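Local structure of putative 4-Hydroxy-2-oxoglutarate aldolase / 2-dehydro-3-deoxyphosphogluconate aldolase (Yersinia enterocolitica, 3LM7) at residues Ala33-Val38 and Ile243-Val248; Ala104-Ala107 and Gln111-Thr114; Ser222-Ile225 and Asn231-Pro234. The protein is a putative aldolase of the KDGP aldolase family, a TIM-barrel type of protein whose parallel strands alternate with helices. All blocks are in the same frame, centred on the assembly; numbering follows the deposited sequence.

Contact 1 (Ala33-Val38 and Ile243-Val248)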
# COMPACT_ATOMS: atom_id res chain seq x y z
N ALA A 33 24.55 -1.24 7.28
CA ALA A 33 24.13 -0.15 8.20
C ALA A 33 22.63 0.09 8.10
O ALA A 33 21.93 0.41 9.08
CB ALA A 33 24.92 1.09 7.92
N ALA A 34 22.10 -0.11 6.89
CA ALA A 34 20.64 0.01 6.73
C ALA A 34 19.84 -1.23 7.15
O ALA A 34 18.59 -1.24 7.02
CB ALA A 34 20.33 0.32 5.21
N GLU A 35 20.53 -2.30 7.60
CA GLU A 35 19.83 -3.57 7.90
C GLU A 35 19.08 -4.06 6.65
O GLU A 35 17.99 -4.62 6.77
CB GLU A 35 18.85 -3.43 9.09
CG GLU A 35 19.70 -3.15 10.40
CD GLU A 35 18.91 -2.88 11.63
OE1 GLU A 35 17.67 -2.97 11.66
OE2 GLU A 35 19.60 -2.57 12.61
N GLY A 36 19.71 -3.84 5.49
CA GLY A 36 19.11 -4.19 4.21
C GLY A 36 18.01 -3.28 3.65
O GLY A 36 17.60 -3.53 2.51
N HIS A 37 17.53 -2.29 4.41
CA HIS A 37 16.40 -1.43 3.96
C HIS A 37 16.90 -0.24 3.10
O HIS A 37 16.63 0.95 3.38
CB HIS A 37 15.55 -0.92 5.14
CG HIS A 37 15.04 -2.02 6.01
ND1 HIS A 37 14.16 -2.98 5.56
CD2 HIS A 37 15.33 -2.33 7.30
CE1 HIS A 37 13.92 -3.85 6.55
NE2 HIS A 37 14.64 -3.48 7.60
N VAL A 38 17.58 -0.60 2.02
CA VAL A 38 18.28 0.35 1.18
C VAL A 38 18.41 -0.22 -0.22
O VAL A 38 18.46 -1.43 -0.43
CB VAL A 38 19.66 0.72 1.79
CG1 VAL A 38 20.68 -0.53 1.77
CG2 VAL A 38 20.27 1.91 1.12
N ILE A 243 15.65 7.10 12.11
CA ILE A 243 14.47 7.96 11.87
C ILE A 243 13.32 7.14 11.24
O ILE A 243 12.12 7.22 11.64
CB ILE A 243 14.84 9.16 10.93
CG1 ILE A 243 15.82 10.09 11.67
CG2 ILE A 243 13.57 9.95 10.49
CD1 ILE A 243 16.49 11.14 10.75
N VAL A 244 13.67 6.33 10.25
CA VAL A 244 12.66 5.50 9.59
C VAL A 244 11.94 4.63 10.66
O VAL A 244 10.69 4.59 10.74
CB VAL A 244 13.28 4.64 8.50
CG1 VAL A 244 12.24 3.61 7.98
CG2 VAL A 244 13.84 5.58 7.29
N LYS A 245 12.72 3.96 11.52
CA LYS A 245 12.10 3.10 12.53
C LYS A 245 11.23 3.89 13.50
O LYS A 245 10.23 3.36 14.05
CB LYS A 245 13.18 2.36 13.35
CG LYS A 245 13.85 1.30 12.56
CD LYS A 245 14.95 0.63 13.40
CE LYS A 245 15.55 -0.52 12.60
NZ LYS A 245 16.45 -1.33 13.49
N LYS A 246 11.60 5.15 13.72
CA LYS A 246 10.82 6.02 14.62
C LYS A 246 9.49 6.34 13.99
O LYS A 246 8.43 6.32 14.67
CB LYS A 246 11.58 7.35 14.95
CG LYS A 246 10.86 8.22 16.00
CD LYS A 246 11.65 9.49 16.40
CE LYS A 246 11.82 10.41 15.20
NZ LYS A 246 12.53 11.68 15.55
N ILE A 247 9.51 6.69 12.70
CA ILE A 247 8.28 7.27 12.12
C ILE A 247 7.39 6.27 11.39
O ILE A 247 6.18 6.54 11.18
CB ILE A 247 8.58 8.53 11.22
CG1 ILE A 247 9.36 8.10 9.98
CG2 ILE A 247 9.34 9.62 12.04
CD1 ILE A 247 9.67 9.28 9.06
N VAL A 248 7.97 5.15 10.97
CA VAL A 248 7.18 4.08 10.31
C VAL A 248 6.71 3.09 11.38
O VAL A 248 7.45 2.22 11.81
CB VAL A 248 7.96 3.38 9.20
CG1 VAL A 248 7.10 2.28 8.55
CG2 VAL A 248 8.42 4.43 8.16
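E35 and K245 meet at the ends of their side chains, and the whole contact buries just 81 Å² summed over both sides. K245 can be followed outward from helix 234-247. Its CB does not aim at the loop 33-38, and the approach is made by the rest of the chain: CG lies anti to the carbonyl carbon (chi1 -72°), and the three torsions beyond it are all close to 180°, which extends the chain from CG to NZ. CB, CG and CD have no atom of 33-38 within 4.2 Å. CE is the first to arrive, with E35 OE1 3.4 Å from K245 CE. NZ then closes the salt bridge, K245 NZ to E35 OE1 at 2.7 Å, while E35 OE2 stays 3.5 Å from K245 NZ, so one carboxylate oxygen carries the bond. The ammonium comes to the syn side of OE1, 26° out of the carboxylate plane. On the other side E35 is also extended beyond CG, and the two side chains cross at about a right angle.

E35 lies just past the end of helix 24-33. With its positive phi it closes the helix in a Schellman motif and is also the second residue of a type I' turn from A34 to H37, in which H37 N donates to A34 O at 3.0 Å. In the barrel this loop leads from helix 24-33 into strand 38-43, so the bridge ties an early helix-to-strand connection to the last helix of the chain. The H37 ring has E35 O 3.5 Å above one face, toward the rim. H37 ND1 is hydrogen-bonded to N9 O, and the ring meets Y11 edge-to-face. Y11 also touches V244 and K245, while L241 of the last helix lies against both E35 and H37.

Contact 2 (Ala104-Ala107 and Gln111-Thr114)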
# COMPACT_ATOMS: atom_id res chain seq x y z
N ALA A 104 10.17 2.31 -22.23
CA ALA A 104 11.19 1.34 -22.74
C ALA A 104 11.80 0.51 -21.60
O ALA A 104 12.12 -0.66 -21.80
CB ALA A 104 12.31 2.10 -23.49
N SER A 105 12.05 1.11 -20.43
CA SER A 105 12.73 0.34 -19.36
C SER A 105 11.81 -0.74 -18.89
O SER A 105 12.21 -1.88 -18.67
CB SER A 105 13.15 1.24 -18.16
OG SER A 105 14.33 1.97 -18.47
N ARG A 106 10.55 -0.40 -18.67
CA ARG A 106 9.67 -1.45 -18.17
C ARG A 106 9.56 -2.59 -19.19
O ARG A 106 9.54 -3.79 -18.83
CB ARG A 106 8.31 -0.89 -17.81
CG ARG A 106 7.20 -1.94 -17.60
CD ARG A 106 7.52 -2.80 -16.29
NE ARG A 106 7.49 -1.86 -15.15
CZ ARG A 106 8.21 -1.93 -14.05
NH1 ARG A 106 8.99 -2.99 -13.86
NH2 ARG A 106 8.07 -0.99 -13.07
N ALA A 107 9.43 -2.23 -20.45
CA ALA A 107 9.29 -3.24 -21.49
C ALA A 107 10.54 -4.11 -21.55
O ALA A 107 10.37 -5.33 -21.66
CB ALA A 107 9.06 -2.60 -22.86
N GLN A 111 9.13 -7.54 -16.68
CA GLN A 111 8.32 -7.90 -15.50
C GLN A 111 8.03 -6.55 -14.81
O GLN A 111 8.70 -5.52 -15.07
CB GLN A 111 9.02 -8.94 -14.52
CG GLN A 111 10.56 -8.77 -14.38
CD GLN A 111 10.98 -7.57 -13.45
OE1 GLN A 111 10.21 -7.03 -12.73
NE2 GLN A 111 12.22 -7.22 -13.52
N HIS A 112 7.04 -6.57 -13.93
CA HIS A 112 6.63 -5.36 -13.21
C HIS A 112 7.08 -5.32 -11.75
O HIS A 112 6.66 -4.44 -11.02
CB HIS A 112 5.10 -5.23 -13.24
CG HIS A 112 4.62 -3.81 -13.11
ND1 HIS A 112 4.48 -2.96 -14.20
CD2 HIS A 112 4.21 -3.10 -12.03
CE1 HIS A 112 4.03 -1.78 -13.78
NE2 HIS A 112 3.85 -1.84 -12.47
N ASP A 113 7.97 -6.22 -11.34
CA ASP A 113 8.44 -6.14 -9.95
C ASP A 113 9.48 -5.09 -9.75
O ASP A 113 9.43 -4.35 -8.75
CB ASP A 113 9.01 -7.46 -9.50
CG ASP A 113 7.95 -8.57 -9.50
OD1 ASP A 113 6.81 -8.28 -9.15
OD2 ASP A 113 8.29 -9.69 -9.86
N THR A 114 10.46 -5.03 -10.65
CA THR A 114 11.51 -4.01 -10.49
C THR A 114 10.81 -2.64 -10.45
O THR A 114 9.93 -2.34 -11.30
CB THR A 114 12.44 -4.05 -11.69
OG1 THR A 114 13.16 -5.26 -11.65
CG2 THR A 114 13.48 -2.91 -11.62
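R106 reaches from helix 102-109 to the loop that follows it and hydrogen-bonds two of that loop's carbonyls. NH1 and NH2 both grip T114 O end-on, at 2.8 Å from R106 NH1 and 2.9 Å from R106 NH2, with the oxygen in the guanidinium plane. R106 NH1 gives a further bond to Q111 O at 2.8 Å; Q111 O sits 21° out of the guanidinium plane, and its lone pair in the carbonyl plane takes the bond. Bends at chi2 and chi3 fold the arginine into this position.

Face contact comes from H112, whose ring lies over one side of the guanidinium, offset toward its rim, with the planes 36° apart. R106 NE and H112 ND1 are 3.3 Å apart, but the angle is too poor for a hydrogen bond; R106 NE donates instead to G158 O.

Within the loop, the Q111 amide bridges to T114: OE1 accepts T114 N at 2.9 Å in a nearly straight bond, and NE2 donates to T114 OG1, which also bonds P92 O. Q111 NE2 has a second partner in Q91 OE1.

A buried guanidinium is thus met by neutral carbonyl oxygens, with no carboxylate of either segment bonded to it; its charge would probably polarise the T114 carbonyl that two of its nitrogens share.

Contact 3 (Ser222-Ile225 and Asn231-Pro234)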
# COMPACT_ATOMS: atom_id res chain seq x y z
N SER A 222 24.56 13.86 -1.72
CA SER A 222 25.84 14.46 -1.30
C SER A 222 25.89 14.86 0.19
O SER A 222 26.97 14.94 0.74
CB SER A 222 26.19 15.68 -2.19
OG SER A 222 25.22 16.69 -1.97
N SER A 223 24.74 15.13 0.83
CA SER A 223 24.73 15.54 2.20
C SER A 223 25.27 14.41 3.14
O SER A 223 25.64 14.67 4.28
CB SER A 223 23.29 15.88 2.61
OG SER A 223 22.54 14.70 2.52
N ILE A 224 25.28 13.18 2.66
CA ILE A 224 25.83 12.03 3.46
C ILE A 224 27.04 11.37 2.85
O ILE A 224 27.40 10.24 3.22
CB ILE A 224 24.73 10.97 3.78
CG1 ILE A 224 24.15 10.33 2.52
CG2 ILE A 224 23.61 11.59 4.70
CD1 ILE A 224 23.29 9.15 2.77
N ILE A 225 27.65 12.05 1.90
CA ILE A 225 28.79 11.50 1.20
C ILE A 225 30.04 12.26 1.66
O ILE A 225 30.06 13.50 1.65
CB ILE A 225 28.61 11.69 -0.30
CG1 ILE A 225 27.56 10.71 -0.83
CG2 ILE A 225 29.95 11.49 -1.07
CD1 ILE A 225 27.18 10.90 -2.28
N ASN A 231 32.62 8.24 -0.65
CA ASN A 231 31.83 7.19 -0.02
C ASN A 231 30.71 7.72 0.85
O ASN A 231 30.89 8.64 1.68
CB ASN A 231 32.70 6.25 0.84
CG ASN A 231 33.63 5.34 0.03
OD1 ASN A 231 33.51 5.14 -1.20
ND2 ASN A 231 34.51 4.69 0.75
N THR A 232 29.54 7.12 0.69
CA THR A 232 28.42 7.42 1.60
C THR A 232 28.77 6.96 3.01
O THR A 232 29.22 5.80 3.19
CB THR A 232 27.10 6.74 1.09
OG1 THR A 232 26.71 7.37 -0.14
CG2 THR A 232 25.99 6.85 2.11
N ARG A 233 28.55 7.83 4.00
CA ARG A 233 28.91 7.52 5.38
C ARG A 233 27.99 6.47 5.97
O ARG A 233 26.81 6.75 6.14
CB ARG A 233 28.87 8.77 6.25
CG ARG A 233 29.97 9.80 5.91
CD ARG A 233 29.86 11.06 6.86
NE ARG A 233 30.46 12.21 6.19
CZ ARG A 233 29.80 13.14 5.52
NH1 ARG A 233 28.50 13.12 5.46
NH2 ARG A 233 30.49 14.12 4.92
N PRO A 234 28.52 5.28 6.31
CA PRO A 234 27.62 4.27 6.89
C PRO A 234 26.99 4.74 8.17
O PRO A 234 25.85 4.35 8.44
CB PRO A 234 28.50 3.01 7.06
CG PRO A 234 29.61 3.25 6.03
CD PRO A 234 29.84 4.71 5.99
O HOH W 1 28.77 15.51 3.33
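R233 swings its CG anti to the carbonyl carbon (chi1 -68°) and stays extended as far as NE, carrying its guanidinium back across S223, I224 and I225. T232 has OG1 beside the backbone N (chi1 -67°), which puts CG2 anti to that N, where it meets I224 CD1 at 3.6 Å. T232 OG1 itself lies 3.5 Å from I225 CG1.

The backbones meet as a short antiparallel bridge, I225 and T232 forming a non-hydrogen-bonded pair. Its firm bond is R233 N to I224 O, 2.8 Å with an N-H...O angle of 174°. Around the guanidinium, I225 C sits over one face, toward the rim, while S223 O lies at the edge and takes only a weak bond from R233 NH1 at 3.5 Å. A water links the two sides, accepting from R233 NH2 at 2.7 Å and donating to I225 O. R233 NH1 also forms a salt bridge to D236.

This hairpin of strands 225-226 and 231-232 forms its own two-stranded sheet, tied to strand 17-20 of the barrel by the bond of T232 OG1 to L20 O. R233 is the N-cap residue of helix 234-247, whose L240 lies against I224 and whose V237 lies against T232, while helix 24-33 approaches through N26, bonded to T232 O, and I30, packed on T232.

In the fold
Contacts 1 and 3 share an element: strand 231-232 runs into helix 234-247, which begins within contact 3 and carries K245 of contact 1 near its end. Their centres are 16 Å apart and they touch, A33 CB lying 3.4 Å from P234 O. Contact 2 belongs elsewhere, about 29 Å from contact 3 between centres and on the opposite side of the chain's centre. Chemistry follows place. Contact 1 is a surface contact resting on one salt bridge between side chains, whereas contacts 2 and 3 are partly buried: the former sets an arginine against backbone carbonyls, the latter joins a backbone bridge with aliphatic packing and a water.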